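Local coordinates for protein putative phosphatase (Clostridium difficile, PDB 3SD7) that probably hydrolyses phosphate esters as a phosphatase of the haloacid dehalogenase-like family, its natural substrate not established, at residues E30-D35 with K186-G191; P43-T48 with I106-I111; Y112-E117 with N231-K236; Y155-N160 with Q173-L178; A132-T137 with V166-V171. One frame throughout, in Å; residues are numbered along the deposited sequence.

Contact 1. Residues E30-D35 with K186-G191; sequences EIVLFD and KVIMVG
Ile31 to Phe34 and Val187 to Val190 pair as adjacent parallel strands in the six-stranded sheet of this haloacid dehalogenase-like core. Their short axes lie 4.6 Å apart and diverge by 22°.

The backbone bonds alternate along the pair. Leu33 N donates to Ile188 O at 2.8 Å, almost straight at the hydrogen (176°). Leu33 O receives Val190 N at 2.7 Å. Lys186 O takes two donors, Glu30 N and Ile31 N, where the pairing begins.

Charge sits at the two ends. Glu30 OE2 and Lys186 NZ are 4.2 Å apart, too far for a salt bridge. Asp35 fits the first aspartate of the family's DxDx(T/V) pattern, and its carboxylate is held by Lys168 and Thr133.

The apolar side chains split between the two faces. On one, Val32 CG1 meets Val190 CG2 at 3.8 Å, and a face of the Phe34 ring lies against Val190. On the other, Leu33 CD1 reaches Val187 CG1 at 3.6 Å, and helix 168-179 packs over this face.

Met189 shares the Leu33 face. It bends back at chi2 (70°). This brings its SD within 3.6 Å of Leu33 CB and its CE within 4.0 Å of Asp35 CB.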
# COMPACT_ATOMS: atom_id res chain seq x y z
N GLU A 30 -18.04 5.71 -9.30
CA GLU A 30 -18.36 6.75 -8.32
C GLU A 30 -17.58 6.62 -7.00
O GLU A 30 -17.47 7.58 -6.24
CB GLU A 30 -19.84 6.74 -8.04
CG GLU A 30 -20.67 7.00 -9.28
CD GLU A 30 -22.17 6.83 -9.05
OE1 GLU A 30 -22.60 6.74 -7.88
OE2 GLU A 30 -22.91 6.80 -10.06
N ILE A 31 -17.11 5.40 -6.71
CA ILE A 31 -16.36 5.10 -5.50
C ILE A 31 -15.03 4.47 -5.95
O ILE A 31 -15.04 3.44 -6.64
CB ILE A 31 -17.15 4.13 -4.55
CG1 ILE A 31 -18.50 4.76 -4.12
CG2 ILE A 31 -16.26 3.72 -3.35
CD1 ILE A 31 -19.33 3.88 -3.16
N VAL A 32 -13.90 5.06 -5.55
CA VAL A 32 -12.59 4.57 -5.97
C VAL A 32 -11.77 4.28 -4.72
O VAL A 32 -11.59 5.15 -3.86
CB VAL A 32 -11.83 5.60 -6.79
CG1 VAL A 32 -10.51 5.00 -7.34
CG2 VAL A 32 -12.72 6.14 -7.95
N LEU A 33 -11.35 3.03 -4.61
CA LEU A 33 -10.53 2.60 -3.50
C LEU A 33 -9.08 2.52 -3.96
O LEU A 33 -8.80 2.10 -5.08
CB LEU A 33 -10.94 1.23 -2.99
CG LEU A 33 -12.26 1.09 -2.27
CD1 LEU A 33 -13.43 1.26 -3.20
CD2 LEU A 33 -12.30 -0.28 -1.56
N PHE A 34 -8.18 2.92 -3.08
CA PHE A 34 -6.77 2.86 -3.32
C PHE A 34 -6.01 2.10 -2.23
O PHE A 34 -6.28 2.28 -1.06
CB PHE A 34 -6.13 4.26 -3.36
CG PHE A 34 -6.55 5.11 -4.50
CD1 PHE A 34 -5.75 5.21 -5.64
CD2 PHE A 34 -7.71 5.89 -4.43
CE1 PHE A 34 -6.11 6.01 -6.69
CE2 PHE A 34 -8.06 6.72 -5.51
CZ PHE A 34 -7.27 6.77 -6.62
N ASP A 35 -5.06 1.26 -2.63
CA ASP A 35 -4.09 0.73 -1.68
C ASP A 35 -3.10 1.91 -1.42
O ASP A 35 -3.16 2.95 -2.08
CB ASP A 35 -3.41 -0.51 -2.22
CG ASP A 35 -2.92 -1.45 -1.09
OD1 ASP A 35 -2.45 -0.95 -0.07
OD2 ASP A 35 -3.04 -2.70 -1.23
N LYS A 186 -20.38 0.58 -9.70
CA LYS A 186 -19.75 1.89 -9.80
C LYS A 186 -18.53 1.97 -8.87
O LYS A 186 -18.07 3.05 -8.56
CB LYS A 186 -20.73 3.02 -9.47
CG LYS A 186 -21.98 3.11 -10.34
CD LYS A 186 -21.66 3.07 -11.83
CE LYS A 186 -22.67 3.87 -12.65
NZ LYS A 186 -24.08 3.49 -12.40
N VAL A 187 -18.03 0.81 -8.42
CA VAL A 187 -16.89 0.74 -7.49
C VAL A 187 -15.66 0.15 -8.17
O VAL A 187 -15.77 -0.79 -8.97
CB VAL A 187 -17.21 -0.12 -6.21
CG1 VAL A 187 -16.07 -0.05 -5.22
CG2 VAL A 187 -18.50 0.37 -5.50
N ILE A 188 -14.48 0.71 -7.88
CA ILE A 188 -13.24 0.22 -8.46
C ILE A 188 -12.10 0.30 -7.45
O ILE A 188 -12.02 1.25 -6.67
CB ILE A 188 -12.88 0.95 -9.77
CG1 ILE A 188 -11.74 0.22 -10.49
CG2 ILE A 188 -12.59 2.46 -9.55
CD1 ILE A 188 -11.69 0.55 -12.03
N MET A 189 -11.24 -0.73 -7.45
CA MET A 189 -10.06 -0.81 -6.61
C MET A 189 -8.79 -0.55 -7.43
O MET A 189 -8.59 -1.15 -8.50
CB MET A 189 -9.97 -2.22 -5.99
CG MET A 189 -8.70 -2.51 -5.16
SD MET A 189 -8.71 -1.57 -3.61
CE MET A 189 -7.06 -1.95 -2.98
N VAL A 190 -7.91 0.27 -6.90
CA VAL A 190 -6.63 0.61 -7.56
C VAL A 190 -5.48 0.13 -6.68
O VAL A 190 -5.40 0.46 -5.50
CB VAL A 190 -6.52 2.12 -7.76
CG1 VAL A 190 -5.20 2.48 -8.46
CG2 VAL A 190 -7.72 2.65 -8.53
N GLY A 191 -4.56 -0.65 -7.25
CA GLY A 191 -3.47 -1.19 -6.48
C GLY A 191 -2.32 -1.67 -7.34
O GLY A 191 -2.48 -1.82 -8.54

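Contact 2. Residues P43-T48 with I106-I111; sequences PKEGIT and IFENKI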
# COMPACT_ATOMS: atom_id res chain seq x y z
N PRO A 43 7.20 3.59 0.17
CA PRO A 43 7.79 3.51 1.50
C PRO A 43 9.26 3.09 1.50
O PRO A 43 9.81 2.87 2.57
CB PRO A 43 6.97 2.40 2.14
CG PRO A 43 6.72 1.46 1.02
CD PRO A 43 6.48 2.34 -0.17
N LYS A 44 9.87 2.99 0.33
CA LYS A 44 11.22 2.45 0.21
C LYS A 44 12.24 2.98 1.22
O LYS A 44 12.93 2.21 1.89
CB LYS A 44 11.72 2.64 -1.22
CG LYS A 44 13.15 2.19 -1.43
CD LYS A 44 13.56 2.29 -2.88
CE LYS A 44 12.98 1.12 -3.69
NZ LYS A 44 13.40 1.15 -5.13
N GLU A 45 12.32 4.30 1.34
CA GLU A 45 13.33 4.91 2.23
C GLU A 45 13.22 4.42 3.68
O GLU A 45 14.18 3.90 4.27
CB GLU A 45 13.24 6.42 2.16
CG GLU A 45 14.39 7.13 2.89
CD GLU A 45 14.17 8.64 3.11
OE1 GLU A 45 13.17 9.21 2.60
OE2 GLU A 45 15.00 9.24 3.82
N GLY A 46 12.03 4.59 4.27
CA GLY A 46 11.83 4.20 5.65
C GLY A 46 11.95 2.72 5.92
O GLY A 46 12.44 2.32 6.98
N ILE A 47 11.46 1.89 5.01
CA ILE A 47 11.57 0.46 5.22
C ILE A 47 13.03 0.02 5.17
O ILE A 47 13.52 -0.70 6.07
CB ILE A 47 10.72 -0.34 4.21
CG1 ILE A 47 9.23 -0.05 4.44
CG2 ILE A 47 11.02 -1.86 4.35
CD1 ILE A 47 8.33 -0.78 3.45
N THR A 48 13.75 0.46 4.15
CA THR A 48 15.15 0.04 4.02
C THR A 48 16.01 0.61 5.16
O THR A 48 16.90 -0.08 5.69
CB THR A 48 15.72 0.40 2.63
OG1 THR A 48 15.59 1.80 2.41
CG2 THR A 48 14.98 -0.37 1.52
N ILE A 106 8.59 6.06 9.56
CA ILE A 106 7.21 6.42 9.18
C ILE A 106 7.14 7.72 8.39
O ILE A 106 6.23 7.92 7.58
CB ILE A 106 6.30 6.49 10.44
CG1 ILE A 106 4.82 6.73 10.06
CG2 ILE A 106 6.78 7.57 11.38
CD1 ILE A 106 4.28 5.71 9.13
N PHE A 107 8.12 8.60 8.60
CA PHE A 107 8.16 9.87 7.89
C PHE A 107 8.98 9.82 6.60
O PHE A 107 9.07 10.80 5.88
CB PHE A 107 8.71 10.97 8.81
CG PHE A 107 7.95 11.10 10.08
CD1 PHE A 107 6.70 11.72 10.09
CD2 PHE A 107 8.45 10.60 11.27
CE1 PHE A 107 5.98 11.84 11.26
CE2 PHE A 107 7.74 10.72 12.45
CZ PHE A 107 6.49 11.34 12.45
N GLU A 108 9.56 8.65 6.30
CA GLU A 108 10.39 8.48 5.12
C GLU A 108 9.64 7.74 4.01
O GLU A 108 9.80 6.54 3.79
CB GLU A 108 11.68 7.76 5.53
CG GLU A 108 12.55 8.66 6.40
CD GLU A 108 13.69 7.94 7.10
OE1 GLU A 108 13.66 6.70 7.21
OE2 GLU A 108 14.62 8.65 7.55
N ASN A 109 8.79 8.50 3.34
CA ASN A 109 8.00 8.03 2.21
C ASN A 109 8.06 9.09 1.12
O ASN A 109 8.38 10.26 1.39
CB ASN A 109 6.52 7.83 2.58
CG ASN A 109 6.30 6.83 3.68
OD1 ASN A 109 6.03 5.65 3.41
ND2 ASN A 109 6.40 7.28 4.94
N LYS A 110 7.75 8.69 -0.11
CA LYS A 110 7.72 9.60 -1.23
C LYS A 110 6.40 9.44 -1.97
O LYS A 110 6.08 8.33 -2.43
CB LYS A 110 8.85 9.26 -2.18
CG LYS A 110 9.16 10.28 -3.27
CD LYS A 110 10.38 9.78 -4.07
CE LYS A 110 10.81 10.72 -5.18
NZ LYS A 110 12.08 10.21 -5.81
N ILE A 111 5.68 10.52 -2.16
CA ILE A 111 4.42 10.44 -2.89
C ILE A 111 4.74 10.27 -4.37
O ILE A 111 5.68 10.87 -4.87
CB ILE A 111 3.50 11.65 -2.59
CG1 ILE A 111 2.15 11.49 -3.25
CG2 ILE A 111 4.17 12.96 -3.03
CD1 ILE A 111 1.08 12.49 -2.69
O HOH W 1 8.60 4.03 4.96
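Pro43, Glu45 and Gly46, at the start of helix 44-57, meet Glu108 and Asn109 where the chain leaves and re-enters the core around its helical insertion. The neighbouring strands 41-42 and 110-111 pair antiparallel, an arrangement consistent with the flap and cap of related hydrolases.

One backbone bond joins the segments: Gly46 N donates to Glu108 O at 3.0 Å, bent to 143° at the hydrogen. Gly46 has no side chain, and Glu108 CB comes within 3.4 Å of Gly46 N. A water bridges two carbonyls, lying 2.9 Å from Pro43 O and 3.0 Å from Glu108 O.

Asn109 turns its amide toward the proline. Its CG stands beside its own backbone N (chi1 -60°), and OD1 rests 3.4 Å from Pro43 CA. The Pro43 ring also touches Asp37, which binds the sodium ion.

Glu45 crosses Glu108 at about a right angle, and Glu45 CD lies 3.6 Å from Glu108 CB. Their carboxylates are stacked, with planes 17° apart and Glu45 OE2 only 3.8 Å from Glu108 OE2. Lys49 forms a salt bridge with Glu45, and Tyr100 OH hydrogen-bonds to Glu108 OE1. Like charges this close would tend to raise the pKa of one carboxylate, an effect that Lys49 should offset in part.

Contact 3. Residues Y112-E117 with N231-K236; sequences YENMKE and NVESIK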
# COMPACT_ATOMS: atom_id res chain seq x y z
N TYR A 112 3.97 9.45 -5.08
CA TYR A 112 4.24 9.25 -6.50
C TYR A 112 3.96 10.54 -7.24
O TYR A 112 2.98 11.24 -6.96
CB TYR A 112 3.49 8.06 -7.07
CG TYR A 112 4.07 6.76 -6.59
CD1 TYR A 112 5.28 6.30 -7.10
CD2 TYR A 112 3.43 5.98 -5.63
CE1 TYR A 112 5.85 5.11 -6.64
CE2 TYR A 112 4.00 4.78 -5.17
CZ TYR A 112 5.21 4.36 -5.70
OH TYR A 112 5.82 3.20 -5.29
N GLU A 113 4.83 10.86 -8.19
CA GLU A 113 4.65 12.05 -8.97
C GLU A 113 3.27 12.06 -9.63
O GLU A 113 2.83 11.05 -10.16
CB GLU A 113 5.72 12.12 -10.07
CG GLU A 113 5.93 13.47 -10.58
CD GLU A 113 6.67 14.36 -9.58
OE1 GLU A 113 6.44 15.56 -9.62
OE2 GLU A 113 7.47 13.84 -8.74
N ASN A 114 2.60 13.20 -9.51
CA ASN A 114 1.26 13.49 -10.10
C ASN A 114 0.06 12.91 -9.37
O ASN A 114 -1.08 13.16 -9.76
CB ASN A 114 1.21 13.09 -11.58
CG ASN A 114 2.33 13.75 -12.39
OD1 ASN A 114 2.60 14.95 -12.23
ND2 ASN A 114 2.98 12.98 -13.27
N MET A 115 0.32 12.18 -8.30
CA MET A 115 -0.79 11.56 -7.56
C MET A 115 -1.65 12.63 -6.89
O MET A 115 -2.90 12.57 -6.98
CB MET A 115 -0.28 10.54 -6.57
CG MET A 115 -1.44 9.80 -5.87
SD MET A 115 -2.71 9.06 -6.90
CE MET A 115 -1.83 7.60 -7.56
N LYS A 116 -1.03 13.65 -6.29
CA LYS A 116 -1.84 14.68 -5.63
C LYS A 116 -2.81 15.32 -6.63
O LYS A 116 -3.99 15.49 -6.34
CB LYS A 116 -0.97 15.69 -4.88
CG LYS A 116 -1.76 16.55 -3.93
CD LYS A 116 -0.85 17.52 -3.20
CE LYS A 116 -1.57 18.17 -2.04
NZ LYS A 116 -2.86 18.81 -2.44
N GLU A 117 -2.31 15.66 -7.82
CA GLU A 117 -3.15 16.21 -8.88
C GLU A 117 -4.32 15.30 -9.26
O GLU A 117 -5.45 15.77 -9.40
CB GLU A 117 -2.33 16.53 -10.15
CG GLU A 117 -3.22 16.68 -11.43
CD GLU A 117 -2.42 16.78 -12.72
OE1 GLU A 117 -1.57 17.69 -12.81
OE2 GLU A 117 -2.68 15.98 -13.65
N ASN A 231 1.52 4.37 -15.50
CA ASN A 231 1.84 5.53 -14.71
C ASN A 231 0.61 6.15 -14.08
O ASN A 231 -0.52 5.79 -14.39
CB ASN A 231 2.57 6.54 -15.59
CG ASN A 231 1.85 6.79 -16.89
OD1 ASN A 231 0.68 7.17 -16.89
ND2 ASN A 231 2.55 6.58 -18.02
N VAL A 232 0.87 7.05 -13.14
CA VAL A 232 -0.17 7.72 -12.39
C VAL A 232 -1.13 8.50 -13.28
O VAL A 232 -2.35 8.39 -13.13
CB VAL A 232 0.46 8.63 -11.31
CG1 VAL A 232 -0.57 9.57 -10.69
CG2 VAL A 232 1.16 7.77 -10.24
N GLU A 233 -0.58 9.27 -14.22
CA GLU A 233 -1.43 10.08 -15.10
C GLU A 233 -2.47 9.27 -15.87
O GLU A 233 -3.57 9.76 -16.13
CB GLU A 233 -0.57 10.91 -16.08
CG GLU A 233 0.12 12.16 -15.46
CD GLU A 233 -0.85 13.24 -14.95
OE1 GLU A 233 -0.38 14.28 -14.43
OE2 GLU A 233 -2.09 13.07 -15.05
N SER A 234 -2.13 8.04 -16.24
CA SER A 234 -3.08 7.18 -16.96
C SER A 234 -4.33 6.78 -16.15
O SER A 234 -5.32 6.35 -16.73
CB SER A 234 -2.38 5.93 -17.48
OG SER A 234 -1.49 6.27 -18.51
N ILE A 235 -4.27 6.89 -14.82
CA ILE A 235 -5.44 6.62 -13.97
C ILE A 235 -6.63 7.52 -14.39
O ILE A 235 -7.77 7.06 -14.45
CB ILE A 235 -5.10 6.77 -12.48
CG1 ILE A 235 -4.14 5.65 -12.06
CG2 ILE A 235 -6.37 6.73 -11.61
CD1 ILE A 235 -3.53 5.79 -10.69
N LYS A 236 -6.34 8.78 -14.72
CA LYS A 236 -7.34 9.77 -15.19
C LYS A 236 -8.15 9.29 -16.39
O LYS A 236 -9.34 9.59 -16.51
CB LYS A 236 -6.67 11.07 -15.68
CG LYS A 236 -5.82 11.83 -14.70
CD LYS A 236 -5.30 13.14 -15.34
CE LYS A 236 -4.53 12.90 -16.62
NZ LYS A 236 -3.78 14.11 -17.05
O HOH W 2 2.59 9.99 -14.30
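Val232 is the apolar centre of this contact, set against the type II turn from Tyr112 to Met115 that leads into helix 115-124 of the haloacid dehalogenase-like core. Its two methyls divide the turn between them. CG1, anti to the valine N (chi1 168°), comes within 3.6 Å of Met115 N, while CG2 lies 3.9 Å from Tyr112 CB. Glu113 O faces the valine CB.

Met115 adds to the apolar patch with its end. Its chain folds at both chi2 and chi3, which brings the CE methyl 3.9 Å from Val232 CG1. The same methyl meets Ile235 CD1 at 4.0 Å. Leu40 and Tyr212 also pack on Met115. The contact thus joins the first turn of helix 115-124 to the loop that follows strand 227-229 and enters helix 235-239.

The outer edge is acidic. Glu117 OE2 is 3.0 Å from Glu233 OE1. Both oxygens are acceptors and form no bond if both groups are ionised; the carboxylate planes are 54° apart. A proton on one of the two might be favoured at this spacing. Lys236 sits beside the pair and forms a salt bridge with Glu233, its NZ 2.8 Å from OE2. This charge probably eases the repulsion.

Asn114 lies across Glu233 with its amide turned 43° from the carboxylate. A water also accepts from both sides, from Asn114 ND2 at 3.2 Å and from Glu233 N at 3.3 Å.

Contact 4. Residues Y155-N160 with Q173-L178; sequences YIAGSN and QYVLDL
Tyr155 presents one face of its ring to Leu178. The leucine CD1 makes a CH-pi contact, 3.9 Å from the ring centroid and 21° off the ring normal. Leu178 CB covers another part of the same face, 3.6 Å from Tyr155 CE2. The leucine CG lies anti to the carbonyl carbon (chi1 -65°), and beyond it the methyl extends over the tyrosine. The leucine also lies against Tyr174, whose ring has Leu178 CG above one face, toward the rim. Leu178 is therefore set between two tyrosine rings.

At the far end of the Tyr155 ring, a water lies in the ring plane at its edge. It is 2.9 Å from Tyr155 OH and donates to Leu178 O at 2.9 Å. It links the side chain to the helix backbone.

The strand is the outermost one on its side of the parallel sheet. Helix 168-179 runs back across it, nearly antiparallel at 154°, with the short axes 8.8 Å apart. It forms the helical part of the beta-alpha-beta crossover from strand 155-159 to strand 187-191.

Farther along the strand, Ala157 meets Tyr174 and Val175. Ala157 CB touches the edge of the Tyr174 ring near its plane, 3.8 Å from CD2. Ala157 CB also meets Val175 CG2 at 4.1 Å. The same Val175 CG2 reaches Tyr155 CB at 3.8 Å.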
# COMPACT_ATOMS: atom_id res chain seq x y z
N TYR A 155 -12.86 7.73 3.94
CA TYR A 155 -12.48 6.75 4.95
C TYR A 155 -11.14 6.17 4.59
O TYR A 155 -10.80 6.01 3.39
CB TYR A 155 -13.51 5.64 5.07
CG TYR A 155 -14.87 6.10 5.50
CD1 TYR A 155 -15.07 6.68 6.73
CD2 TYR A 155 -15.95 5.95 4.66
CE1 TYR A 155 -16.34 7.11 7.13
CE2 TYR A 155 -17.20 6.37 5.02
CZ TYR A 155 -17.40 6.95 6.25
OH TYR A 155 -18.65 7.39 6.62
N ILE A 156 -10.38 5.81 5.62
CA ILE A 156 -9.05 5.21 5.47
C ILE A 156 -9.08 4.01 6.38
O ILE A 156 -9.32 4.16 7.61
CB ILE A 156 -7.94 6.19 5.88
CG1 ILE A 156 -7.87 7.37 4.90
CG2 ILE A 156 -6.58 5.46 6.00
CD1 ILE A 156 -7.11 8.61 5.47
N ALA A 157 -8.87 2.82 5.80
CA ALA A 157 -8.90 1.55 6.51
C ALA A 157 -7.66 0.71 6.24
O ALA A 157 -7.38 0.35 5.10
CB ALA A 157 -10.13 0.75 6.13
N GLY A 158 -6.94 0.42 7.32
CA GLY A 158 -5.78 -0.46 7.31
C GLY A 158 -5.92 -1.52 8.37
O GLY A 158 -7.03 -1.84 8.83
N SER A 159 -4.79 -2.09 8.76
CA SER A 159 -4.76 -3.10 9.78
C SER A 159 -4.50 -2.46 11.15
O SER A 159 -4.25 -1.27 11.28
CB SER A 159 -3.68 -4.13 9.46
OG SER A 159 -2.43 -3.50 9.31
N ASN A 160 -4.58 -3.28 12.19
CA ASN A 160 -4.31 -2.78 13.54
C ASN A 160 -2.82 -2.83 13.80
O ASN A 160 -2.13 -3.70 13.25
CB ASN A 160 -5.08 -3.60 14.56
CG ASN A 160 -6.57 -3.30 14.55
OD1 ASN A 160 -7.02 -2.30 13.97
ND2 ASN A 160 -7.34 -4.15 15.22
N GLN A 173 -14.16 -4.77 1.90
CA GLN A 173 -15.54 -4.90 2.34
C GLN A 173 -15.86 -3.93 3.47
O GLN A 173 -16.92 -3.32 3.49
CB GLN A 173 -15.83 -6.32 2.80
CG GLN A 173 -17.30 -6.54 3.13
CD GLN A 173 -18.19 -6.42 1.90
OE1 GLN A 173 -19.06 -5.55 1.81
NE2 GLN A 173 -17.94 -7.25 0.92
N TYR A 174 -14.95 -3.82 4.43
CA TYR A 174 -15.16 -2.92 5.57
C TYR A 174 -15.42 -1.48 5.12
O TYR A 174 -16.35 -0.84 5.57
CB TYR A 174 -13.95 -2.96 6.55
CG TYR A 174 -14.03 -1.92 7.66
CD1 TYR A 174 -14.88 -2.10 8.75
CD2 TYR A 174 -13.29 -0.76 7.60
CE1 TYR A 174 -14.97 -1.12 9.75
CE2 TYR A 174 -13.38 0.20 8.60
CZ TYR A 174 -14.21 0.03 9.65
OH TYR A 174 -14.27 1.01 10.63
N VAL A 175 -14.61 -1.00 4.18
CA VAL A 175 -14.70 0.37 3.78
C VAL A 175 -15.95 0.62 2.91
O VAL A 175 -16.59 1.66 3.03
CB VAL A 175 -13.30 0.83 3.22
CG1 VAL A 175 -13.20 0.58 1.73
CG2 VAL A 175 -13.02 2.22 3.61
N LEU A 176 -16.33 -0.35 2.07
CA LEU A 176 -17.60 -0.24 1.33
C LEU A 176 -18.81 -0.26 2.26
O LEU A 176 -19.82 0.42 2.02
CB LEU A 176 -17.75 -1.37 0.31
CG LEU A 176 -16.83 -1.30 -0.90
CD1 LEU A 176 -17.19 -2.49 -1.79
CD2 LEU A 176 -16.98 0.04 -1.64
N ASP A 177 -18.74 -1.07 3.32
CA ASP A 177 -19.84 -1.14 4.24
C ASP A 177 -20.04 0.24 4.91
O ASP A 177 -21.16 0.60 5.19
CB ASP A 177 -19.66 -2.24 5.27
CG ASP A 177 -19.82 -3.65 4.67
OD1 ASP A 177 -20.32 -3.79 3.54
OD2 ASP A 177 -19.45 -4.62 5.36
N LEU A 178 -18.97 0.98 5.13
CA LEU A 178 -19.08 2.32 5.74
C LEU A 178 -19.81 3.30 4.82
O LEU A 178 -20.40 4.26 5.30
CB LEU A 178 -17.71 2.92 6.06
CG LEU A 178 -16.86 2.22 7.11
CD1 LEU A 178 -15.48 2.88 7.17
CD2 LEU A 178 -17.58 2.20 8.49
O HOH W 3 -20.95 7.05 4.87

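Contact 5. Residues A132-T137 with V166-V171; sequences ATSKPT and VNKNEV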
# COMPACT_ATOMS: atom_id res chain seq x y z
N ALA A 132 -7.92 1.39 1.22
CA ALA A 132 -8.05 0.04 1.75
C ALA A 132 -6.67 -0.59 1.61
O ALA A 132 -6.21 -0.87 0.51
CB ALA A 132 -9.13 -0.76 0.97
N THR A 133 -6.02 -0.82 2.74
CA THR A 133 -4.64 -1.26 2.77
C THR A 133 -4.39 -2.28 3.88
O THR A 133 -5.17 -2.36 4.85
CB THR A 133 -3.72 -0.04 2.96
OG1 THR A 133 -2.34 -0.42 2.94
CG2 THR A 133 -4.03 0.72 4.28
N SER A 134 -3.33 -3.06 3.70
CA SER A 134 -2.87 -4.00 4.71
C SER A 134 -1.94 -3.28 5.70
O SER A 134 -1.65 -3.81 6.77
CB SER A 134 -2.16 -5.21 4.07
OG SER A 134 -3.05 -5.99 3.28
N LYS A 135 -1.46 -2.09 5.34
CA LYS A 135 -0.60 -1.29 6.22
C LYS A 135 -1.43 -0.90 7.44
O LYS A 135 -2.65 -0.75 7.32
CB LYS A 135 -0.14 -0.04 5.50
CG LYS A 135 1.13 0.59 6.12
CD LYS A 135 1.64 1.72 5.28
CE LYS A 135 3.06 2.16 5.66
NZ LYS A 135 4.19 1.41 5.03
N PRO A 136 -0.80 -0.79 8.64
CA PRO A 136 -1.60 -0.36 9.80
C PRO A 136 -2.29 0.98 9.55
O PRO A 136 -1.71 1.89 9.00
CB PRO A 136 -0.58 -0.26 10.92
CG PRO A 136 0.45 -1.28 10.55
CD PRO A 136 0.55 -1.21 9.05
N THR A 137 -3.55 1.08 9.95
CA THR A 137 -4.32 2.31 9.76
C THR A 137 -3.59 3.53 10.25
O THR A 137 -3.57 4.54 9.55
CB THR A 137 -5.64 2.22 10.49
OG1 THR A 137 -6.29 1.02 10.06
CG2 THR A 137 -6.53 3.46 10.21
N VAL A 166 -4.25 -7.60 7.97
CA VAL A 166 -5.59 -7.81 7.44
C VAL A 166 -5.54 -8.12 5.95
O VAL A 166 -4.77 -7.48 5.22
CB VAL A 166 -6.50 -6.59 7.69
CG1 VAL A 166 -7.93 -6.89 7.24
CG2 VAL A 166 -6.47 -6.20 9.17
N ASN A 167 -6.33 -9.10 5.52
CA ASN A 167 -6.47 -9.46 4.12
C ASN A 167 -7.16 -8.34 3.36
O ASN A 167 -7.93 -7.53 3.94
CB ASN A 167 -7.23 -10.78 3.94
CG ASN A 167 -6.42 -11.97 4.35
OD1 ASN A 167 -5.19 -11.97 4.26
ND2 ASN A 167 -7.11 -13.03 4.78
N LYS A 168 -6.92 -8.29 2.05
CA LYS A 168 -7.44 -7.22 1.25
C LYS A 168 -8.96 -7.26 1.11
O LYS A 168 -9.61 -6.25 1.24
CB LYS A 168 -6.79 -7.24 -0.14
CG LYS A 168 -6.51 -5.88 -0.65
CD LYS A 168 -5.31 -5.24 0.05
CE LYS A 168 -4.01 -5.95 -0.33
NZ LYS A 168 -2.81 -5.23 0.13
N ASN A 169 -9.54 -8.43 0.84
CA ASN A 169 -11.01 -8.50 0.69
C ASN A 169 -11.72 -7.98 1.95
O ASN A 169 -12.76 -7.32 1.87
CB ASN A 169 -11.49 -9.91 0.37
CG ASN A 169 -11.41 -10.84 1.55
OD1 ASN A 169 -10.34 -11.35 1.89
ND2 ASN A 169 -12.54 -11.05 2.20
N GLU A 170 -11.12 -8.22 3.11
CA GLU A 170 -11.72 -7.81 4.38
C GLU A 170 -11.73 -6.31 4.58
O GLU A 170 -12.71 -5.74 5.04
CB GLU A 170 -11.00 -8.48 5.54
CG GLU A 170 -11.07 -9.98 5.49
CD GLU A 170 -10.60 -10.61 6.78
OE1 GLU A 170 -10.08 -9.87 7.66
OE2 GLU A 170 -10.76 -11.84 6.92
N VAL A 171 -10.62 -5.67 4.22
CA VAL A 171 -10.53 -4.24 4.38
C VAL A 171 -11.37 -3.52 3.29
O VAL A 171 -11.99 -2.51 3.55
CB VAL A 171 -9.05 -3.79 4.50
CG1 VAL A 171 -8.27 -3.99 3.22
CG2 VAL A 171 -8.99 -2.40 4.95
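The Val166 carbonyl has the Ser134 hydroxyl at its oxygen end. Ser134 OG donates to Val166 O at 3.0 Å, nearly along the C=O axis (C=O...OG angle 176°). The Thr133 carbonyl has apolar neighbours instead. Both Val171 methyls lie beside it, CG2 at 3.8 Å and CG1 at 3.9 Å from Thr133 O.

The Ser134 hydroxyl may also receive a bond from Lys168. NZ is 3.2 Å from Ser134 OG in one of two modelled conformers, so this bond is doubtful. Two bends in the lysine chain turn NZ toward the serine. Its stronger partner is Asp35, by a salt bridge. On the other side of the turn, Thr133 OG1 accepts from Lys135 N at 3.1 Å, forming an ST turn.

A strand-end hydroxyl and a lysine near the aspartate are familiar features of haloacid dehalogenase-like active sites. Thr133 and Lys168 are consistent with the motif II hydroxyl and the motif III lysine of the family.

Deeper in, Ala132 CB packs on Val171 CG1 at 4.0 Å. The contact thus seats the first turn of helix 168-179 against the C-terminal end of strand 128-133, which lies between strands 31-34 and 155-159.

In the fold
From the N terminus, strand 31-34 opens contact 1, which closes only at strand 187-191. Contact 2 follows, closing around the helical insertion between residues 48 and 106. It lies wholly within the loop of contact 1. Contact 3 begins directly after it, at 112-117, and ends near the C terminus at 231-236, so it crosses contact 1. Contact 5, then contact 4, open inside the loops of contacts 1 and 3. They cross each other, share helix 168-179 and have centres 7 Å apart. Contact 5 adjoins contact 1 because strands 31-34 and 128-133 are neighbours. Contact 1 joins two strands of the sheet, contacts 4 and 5 set helix 168-179 on it, contact 2 joins insertion to core, and contact 3 fastens the C-terminal helix.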